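Local coordinates for protein putative oxidoreductase yhhX (Escherichia coli K-12, PDB 3F4L) that probably acts as an NADP-dependent oxidoreductase of the Gfo/Idh/MocA family, perhaps as a scyllo-inositol dehydrogenase, at residues I8-K12 with S13-Y17; T255-A259 with N260-G264. One frame throughout, in Å; residues are numbered along the deposited sequence.

Interaction 1: residues I8-K12 with S13-Y17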
ATOM      1  N   ILE A   8      10.956 -36.643   8.171  1.00 13.53           N
ATOM      2  CA  ILE A   8      12.288 -36.647   7.595  1.00 15.73           C
ATOM      3  C   ILE A   8      12.824 -35.298   8.050  1.00 15.92           C
ATOM      4  O   ILE A   8      12.433 -34.250   7.519  1.00 13.59           O
ATOM      5  CB  ILE A   8      12.278 -36.660   6.059  1.00 14.84           C
ATOM      6  CG1 ILE A   8      11.468 -37.850   5.537  1.00 17.16           C
ATOM      7  CG2 ILE A   8      13.707 -36.717   5.545  1.00 16.06           C
ATOM      8  CD1 ILE A   8      11.950 -39.170   6.019  1.00 24.05           C
ATOM      9  N   GLY A   9      13.697 -35.327   9.047  1.00 15.46           N
ATOM     10  CA  GLY A   9      14.263 -34.105   9.573  1.00 17.06           C
ATOM     11  C   GLY A   9      13.775 -33.880  10.990  1.00 17.49           C
ATOM     12  O   GLY A   9      12.594 -34.066  11.295  1.00 18.06           O
ATOM     13  N   PHE A  10      14.682 -33.488  11.873  1.00 18.08           N
ATOM     14  CA  PHE A  10      14.299 -33.243  13.254  1.00 20.75           C
ATOM     15  C   PHE A  10      14.901 -31.932  13.742  1.00 20.95           C
ATOM     16  O   PHE A  10      15.616 -31.901  14.736  1.00 25.14           O
ATOM     17  CB  PHE A  10      14.758 -34.402  14.146  1.00 17.32           C
ATOM     18  CG  PHE A  10      14.200 -34.348  15.542  1.00 17.58           C
ATOM     19  CD1 PHE A  10      12.839 -34.181  15.750  1.00 13.43           C
ATOM     20  CD2 PHE A  10      15.032 -34.497  16.647  1.00 17.20           C
ATOM     21  CE1 PHE A  10      12.306 -34.166  17.039  1.00 16.27           C
ATOM     22  CE2 PHE A  10      14.510 -34.486  17.940  1.00 13.60           C
ATOM     23  CZ  PHE A  10      13.140 -34.319  18.131  1.00 13.98           C
ATOM     24  N   GLY A  11      14.623 -30.855  13.021  1.00 22.09           N
ATOM     25  CA  GLY A  11      15.145 -29.557  13.405  1.00 24.07           C
ATOM     26  C   GLY A  11      14.104 -28.765  14.176  1.00 24.50           C
ATOM     27  O   GLY A  11      13.159 -29.334  14.740  1.00 22.60           O
ATOM     28  N   LYS A  12      14.272 -27.448  14.196  1.00 24.37           N
ATOM     29  CA  LYS A  12      13.344 -26.582  14.902  1.00 26.16           C
ATOM     30  C   LYS A  12      11.936 -26.615  14.335  1.00 24.55           C
ATOM     31  O   LYS A  12      10.965 -26.640  15.087  1.00 22.80           O
ATOM     32  CB  LYS A  12      13.866 -25.148  14.907  1.00 29.26           C
ATOM     33  CG  LYS A  12      14.908 -24.898  15.981  1.00 35.10           C
ATOM     34  CD  LYS A  12      14.270 -25.020  17.360  1.00 37.68           C
ATOM     35  CE  LYS A  12      15.237 -24.649  18.473  1.00 40.76           C
ATOM     36  NZ  LYS A  12      14.571 -24.680  19.807  1.00 40.76           N
ATOM     37  N   SER A  13      11.815 -26.616  13.015  1.00 22.96           N
ATOM     38  CA  SER A  13      10.491 -26.639  12.416  1.00 26.13           C
ATOM     39  C   SER A  13       9.708 -27.861  12.898  1.00 22.80           C
ATOM     40  O   SER A  13       8.544 -27.756  13.251  1.00 21.48           O
ATOM     41  CB  SER A  13      10.588 -26.663  10.892  1.00 26.87           C
ATOM     42  OG  SER A  13      11.206 -27.857  10.458  1.00 35.74           O
ATOM     43  N   THR A  14      10.353 -29.020  12.918  1.00 22.17           N
ATOM     44  CA  THR A  14       9.688 -30.240  13.356  1.00 21.13           C
ATOM     45  C   THR A  14       9.246 -30.176  14.827  1.00 22.41           C
ATOM     46  O   THR A  14       8.122 -30.556  15.158  1.00 22.53           O
ATOM     47  CB  THR A  14      10.616 -31.462  13.171  1.00 20.57           C
ATOM     48  OG1 THR A  14      11.078 -31.506  11.816  1.00 25.01           O
ATOM     49  CG2 THR A  14       9.879 -32.754  13.496  1.00 22.52           C
ATOM     50  N   THR A  15      10.118 -29.694  15.709  1.00 21.80           N
ATOM     51  CA  THR A  15       9.779 -29.639  17.132  1.00 23.80           C
ATOM     52  C   THR A  15       8.912 -28.463  17.560  1.00 25.32           C
ATOM     53  O   THR A  15       8.351 -28.474  18.658  1.00 22.80           O
ATOM     54  CB  THR A  15      11.037 -29.631  18.021  1.00 23.84           C
ATOM     55  OG1 THR A  15      11.895 -28.551  17.633  1.00 23.04           O
ATOM     56  CG2 THR A  15      11.779 -30.950  17.899  1.00 24.38           C
ATOM     57  N   ARG A  16       8.793 -27.454  16.703  1.00 26.60           N
ATOM     58  CA  ARG A  16       7.991 -26.286  17.047  1.00 27.57           C
ATOM     59  C   ARG A  16       6.668 -26.172  16.307  1.00 26.59           C
ATOM     60  O   ARG A  16       5.639 -25.850  16.908  1.00 27.60           O
ATOM     61  CB  ARG A  16       8.790 -25.001  16.819  1.00 28.67           C
ATOM     62  CG  ARG A  16       7.971 -23.735  17.043  1.00 33.12           C
ATOM     63  CD  ARG A  16       8.867 -22.513  17.086  1.00 35.72           C
ATOM     64  NE  ARG A  16       9.863 -22.635  18.148  1.00 39.04           N
ATOM     65  CZ  ARG A  16      10.930 -21.852  18.272  1.00 40.72           C
ATOM     66  NH1 ARG A  16      11.150 -20.877  17.397  1.00 40.61           N
ATOM     67  NH2 ARG A  16      11.778 -22.047  19.271  1.00 42.81           N
ATOM     68  N   TYR A  17       6.682 -26.444  15.009  1.00 24.52           N
ATOM     69  CA  TYR A  17       5.462 -26.306  14.232  1.00 24.42           C
ATOM     70  C   TYR A  17       4.705 -27.573  13.870  1.00 23.05           C
ATOM     71  O   TYR A  17       3.592 -27.493  13.356  1.00 24.14           O
ATOM     72  CB  TYR A  17       5.758 -25.499  12.976  1.00 26.01           C
ATOM     73  CG  TYR A  17       6.289 -24.121  13.292  1.00 28.98           C
ATOM     74  CD1 TYR A  17       5.461 -23.146  13.849  1.00 30.91           C
ATOM     75  CD2 TYR A  17       7.618 -23.789  13.035  1.00 28.86           C
ATOM     76  CE1 TYR A  17       5.945 -21.872  14.138  1.00 32.47           C
ATOM     77  CE2 TYR A  17       8.112 -22.520  13.320  1.00 30.35           C
ATOM     78  CZ  TYR A  17       7.270 -21.567  13.870  1.00 32.32           C
ATOM     79  OH  TYR A  17       7.749 -20.308  14.148  1.00 37.11           O
TER
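Thr14 and Gly9 are joined by a side-chain to backbone hydrogen bond: Thr14 OG1 donates to Gly9 O over 3.0 Å. The hydroxyl stands above the carbonyl plane, 61° out of it, so the bond does not follow a lone pair. Thr14 chi1 of -54° sets OG1 beside its own backbone N and leaves CG2, anti to that N, at the rim of the Phe10 ring. Two backbone bonds start the helix. Thr15 N donates to Gly11 O, 3.2 Å away, at an N-H...O angle of 162°, which fits Gly11 as the N-cap; Arg16 N reaches Lys12 O at 2.8 Å.

The apolar contacts gather round Phe10. Thr14 CG2 lies at the ring edge, 4.0 Å from Phe10 CD1, while Thr15 CG2 comes in obliquely and closer, 3.4 Å from Phe10 CE1. Both threonine side chains cross the phenyl group at about a right angle, and Tyr48 meets the same ring edge-to-face. A serine in place of Thr14 lacks the methyl and would probably leave a small gap at the edge of Phe10, even if the hydroxyl bond to Gly9 survived.

Two like charges come close: Lys12 NZ and Arg16 NH2 lie 3.9 Å apart, with no bond between them. Ser13 OG, by contrast, is hydrogen-bonded to Glu95.

Residues 9-11 form the glycine-rich loop between strand 3-8 and helix 12-22, where a Rossmann fold typically receives its dinucleotide. Gly9 has backbone angles that would press a CB against the preceding carbonyl. The pairing of two cationic side chains at the first helical turn is consistent with a site that attracts an anionic group, such as a cofactor phosphate.

Interaction 2: residues T255-A259 with N260-G264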
ATOM      1  N   THR A 255       3.874 -17.040  19.141  1.00 19.48           N
ATOM      2  CA  THR A 255       4.298 -16.362  20.361  1.00 22.75           C
ATOM      3  C   THR A 255       4.205 -17.340  21.536  1.00 22.40           C
ATOM      4  O   THR A 255       5.119 -17.427  22.349  1.00 24.32           O
ATOM      5  CB  THR A 255       3.426 -15.105  20.638  1.00 22.09           C
ATOM      6  OG1 THR A 255       3.620 -14.152  19.582  1.00 20.50           O
ATOM      7  CG2 THR A 255       3.804 -14.459  21.966  1.00 20.65           C
ATOM      8  N   SER A 256       3.113 -18.092  21.615  1.00 22.52           N
ATOM      9  CA  SER A 256       2.971 -19.049  22.706  1.00 22.29           C
ATOM     10  C   SER A 256       4.022 -20.157  22.617  1.00 24.49           C
ATOM     11  O   SER A 256       4.656 -20.506  23.626  1.00 23.19           O
ATOM     12  CB  SER A 256       1.582 -19.676  22.697  1.00 22.12           C
ATOM     13  OG  SER A 256       0.591 -18.692  22.906  1.00 20.23           O
ATOM     14  N   LEU A 257       4.192 -20.715  21.418  1.00 22.08           N
ATOM     15  CA  LEU A 257       5.157 -21.784  21.208  1.00 25.68           C
ATOM     16  C   LEU A 257       6.550 -21.362  21.666  1.00 27.31           C
ATOM     17  O   LEU A 257       7.233 -22.120  22.353  1.00 27.63           O
ATOM     18  CB  LEU A 257       5.185 -22.205  19.728  1.00 24.11           C
ATOM     19  CG  LEU A 257       3.928 -22.911  19.210  1.00 22.95           C
ATOM     20  CD1 LEU A 257       4.054 -23.202  17.714  1.00 23.19           C
ATOM     21  CD2 LEU A 257       3.714 -24.206  19.987  1.00 22.54           C
ATOM     22  N   LYS A 258       6.960 -20.148  21.303  1.00 29.57           N
ATOM     23  CA  LYS A 258       8.272 -19.638  21.702  1.00 30.60           C
ATOM     24  C   LYS A 258       8.370 -19.443  23.211  1.00 29.62           C
ATOM     25  O   LYS A 258       9.454 -19.544  23.783  1.00 28.57           O
ATOM     26  CB  LYS A 258       8.571 -18.307  21.007  1.00 31.80           C
ATOM     27  CG  LYS A 258       9.140 -18.450  19.616  1.00 34.42           C
ATOM     28  CD  LYS A 258       9.563 -17.104  19.055  1.00 35.87           C
ATOM     29  CE  LYS A 258      10.497 -17.292  17.874  1.00 38.70           C
ATOM     30  NZ  LYS A 258      11.755 -18.000  18.280  1.00 39.81           N
ATOM     31  N   ALA A 259       7.237 -19.158  23.844  1.00 29.59           N
ATOM     32  CA  ALA A 259       7.182 -18.942  25.285  1.00 30.27           C
ATOM     33  C   ALA A 259       7.047 -20.263  26.033  1.00 30.91           C
ATOM     34  O   ALA A 259       6.849 -20.287  27.248  1.00 31.11           O
ATOM     35  CB  ALA A 259       6.015 -18.027  25.630  1.00 29.33           C
ATOM     36  N   ASN A 260       7.145 -21.358  25.291  1.00 31.81           N
ATOM     37  CA  ASN A 260       7.060 -22.701  25.852  1.00 31.67           C
ATOM     38  C   ASN A 260       5.672 -23.091  26.351  1.00 29.86           C
ATOM     39  O   ASN A 260       5.535 -23.804  27.344  1.00 30.61           O
ATOM     40  CB  ASN A 260       8.102 -22.867  26.971  1.00 34.06           C
ATOM     41  CG  ASN A 260       8.324 -24.321  27.352  1.00 36.10           C
ATOM     42  OD1 ASN A 260       8.373 -25.199  26.489  1.00 36.80           O
ATOM     43  ND2 ASN A 260       8.479 -24.580  28.649  1.00 38.10           N
ATOM     44  N   ILE A 261       4.643 -22.610  25.661  1.00 30.19           N
ATOM     45  CA  ILE A 261       3.262 -22.938  25.989  1.00 29.99           C
ATOM     46  C   ILE A 261       2.793 -23.790  24.812  1.00 30.48           C
ATOM     47  O   ILE A 261       2.782 -23.330  23.666  1.00 28.42           O
ATOM     48  CB  ILE A 261       2.379 -21.677  26.087  1.00 31.56           C
ATOM     49  CG1 ILE A 261       2.930 -20.743  27.167  1.00 33.76           C
ATOM     50  CG2 ILE A 261       0.942 -22.067  26.408  1.00 30.69           C
ATOM     51  CD1 ILE A 261       2.129 -19.461  27.345  1.00 34.30           C
HETATM   52  N   MSE A 262       2.420 -25.034  25.088  1.00 30.75           N
HETATM   53  CA  MSE A 262       1.999 -25.944  24.027  1.00 30.80           C
HETATM   54  C   MSE A 262       0.502 -25.923  23.737  1.00 30.50           C
HETATM   55  O   MSE A 262      -0.297 -25.473  24.559  1.00 29.06           O
HETATM   56  CB  MSE A 262       2.440 -27.372  24.367  1.00 32.48           C
HETATM   57  CG  MSE A 262       3.955 -27.559  24.494  1.00 31.44           C
HETATM   58 SE   MSE A 262       4.976 -27.115  22.903  0.78 36.95          SE
HETATM   59  CE  MSE A 262       5.795 -25.462  23.483  1.00 31.85           C
ATOM     60  N   PRO A 263       0.102 -26.410  22.549  1.00 31.41           N
ATOM     61  CA  PRO A 263      -1.315 -26.441  22.168  1.00 31.30           C
ATOM     62  C   PRO A 263      -2.160 -27.165  23.208  1.00 32.48           C
ATOM     63  O   PRO A 263      -1.739 -28.176  23.765  1.00 31.50           O
ATOM     64  CB  PRO A 263      -1.294 -27.178  20.834  1.00 32.07           C
ATOM     65  CG  PRO A 263       0.022 -26.770  20.253  1.00 31.96           C
ATOM     66  CD  PRO A 263       0.949 -26.901  21.448  1.00 29.88           C
ATOM     67  N   GLY A 264      -3.350 -26.640  23.478  1.00 34.27           N
ATOM     68  CA  GLY A 264      -4.224 -27.274  24.450  1.00 37.26           C
ATOM     69  C   GLY A 264      -4.011 -26.816  25.882  1.00 38.41           C
ATOM     70  O   GLY A 264      -4.887 -26.998  26.726  1.00 40.21           O
TER
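Leu257 and Pro263 meet at about a right angle, with Leu257 CD2 4.1 Å from Pro263 CD. The same methyl lies 4.3 Å from CE of Met262, a selenomethionine whose chain bends at chi2 (-59°) and chi3, folding CE back to 3.8 Å from Leu257 O. Leucine thus touches two successive residues of the outgoing loop, and Phe268 also packs on Leu257 and Pro263. On another side of the turn, Ile261 CB lies 4.0 Å from Ser256 CB, and CG1 of Ile261 is a looser neighbour of Ala259 CB. Ser256 OG is hydrogen-bonded to Ala269 N, beyond the turn.

Two backbone bonds fix the turn that brings these side chains together. Ile261 N donates to Ser256 O at 2.9 Å and 161°, and Asn260 N to Leu257 O at 3.0 Å; both donors stand above the plane of the carbonyl they use. Asn260 has a positive phi of 70°, the left-handed conformation usual at C-prime, where the chain leaves the helix.

This bond pair, with Asn260 at C-prime, defines a Schellman motif: it ends helix 253-258 and sends the chain into the loop that leads to strand 275-280 of the C-terminal alpha/beta domain.

Interaction 1 comes first along the chain, at the start of helix 12-22 in the N-terminal Rossmann-fold range, and interaction 2 follows far later, at the end of helix 253-258 in the C-terminal alpha/beta range. Their centres are about 15 Å apart, yet the two touch. Leu257 CD1 packs 3.2 Å from Arg16 O and also against the ring of Tyr17, while Pro263 and Met262 reach Pro20 on helix 12-22. Arg16 NH1 lies 3.1 Å from Lys258 NZ, a close approach of like charges. One helix start and one helix end therefore probably lie where the Rossmann-fold part meets the C-terminal alpha/beta part, beside the probable nucleotide loop.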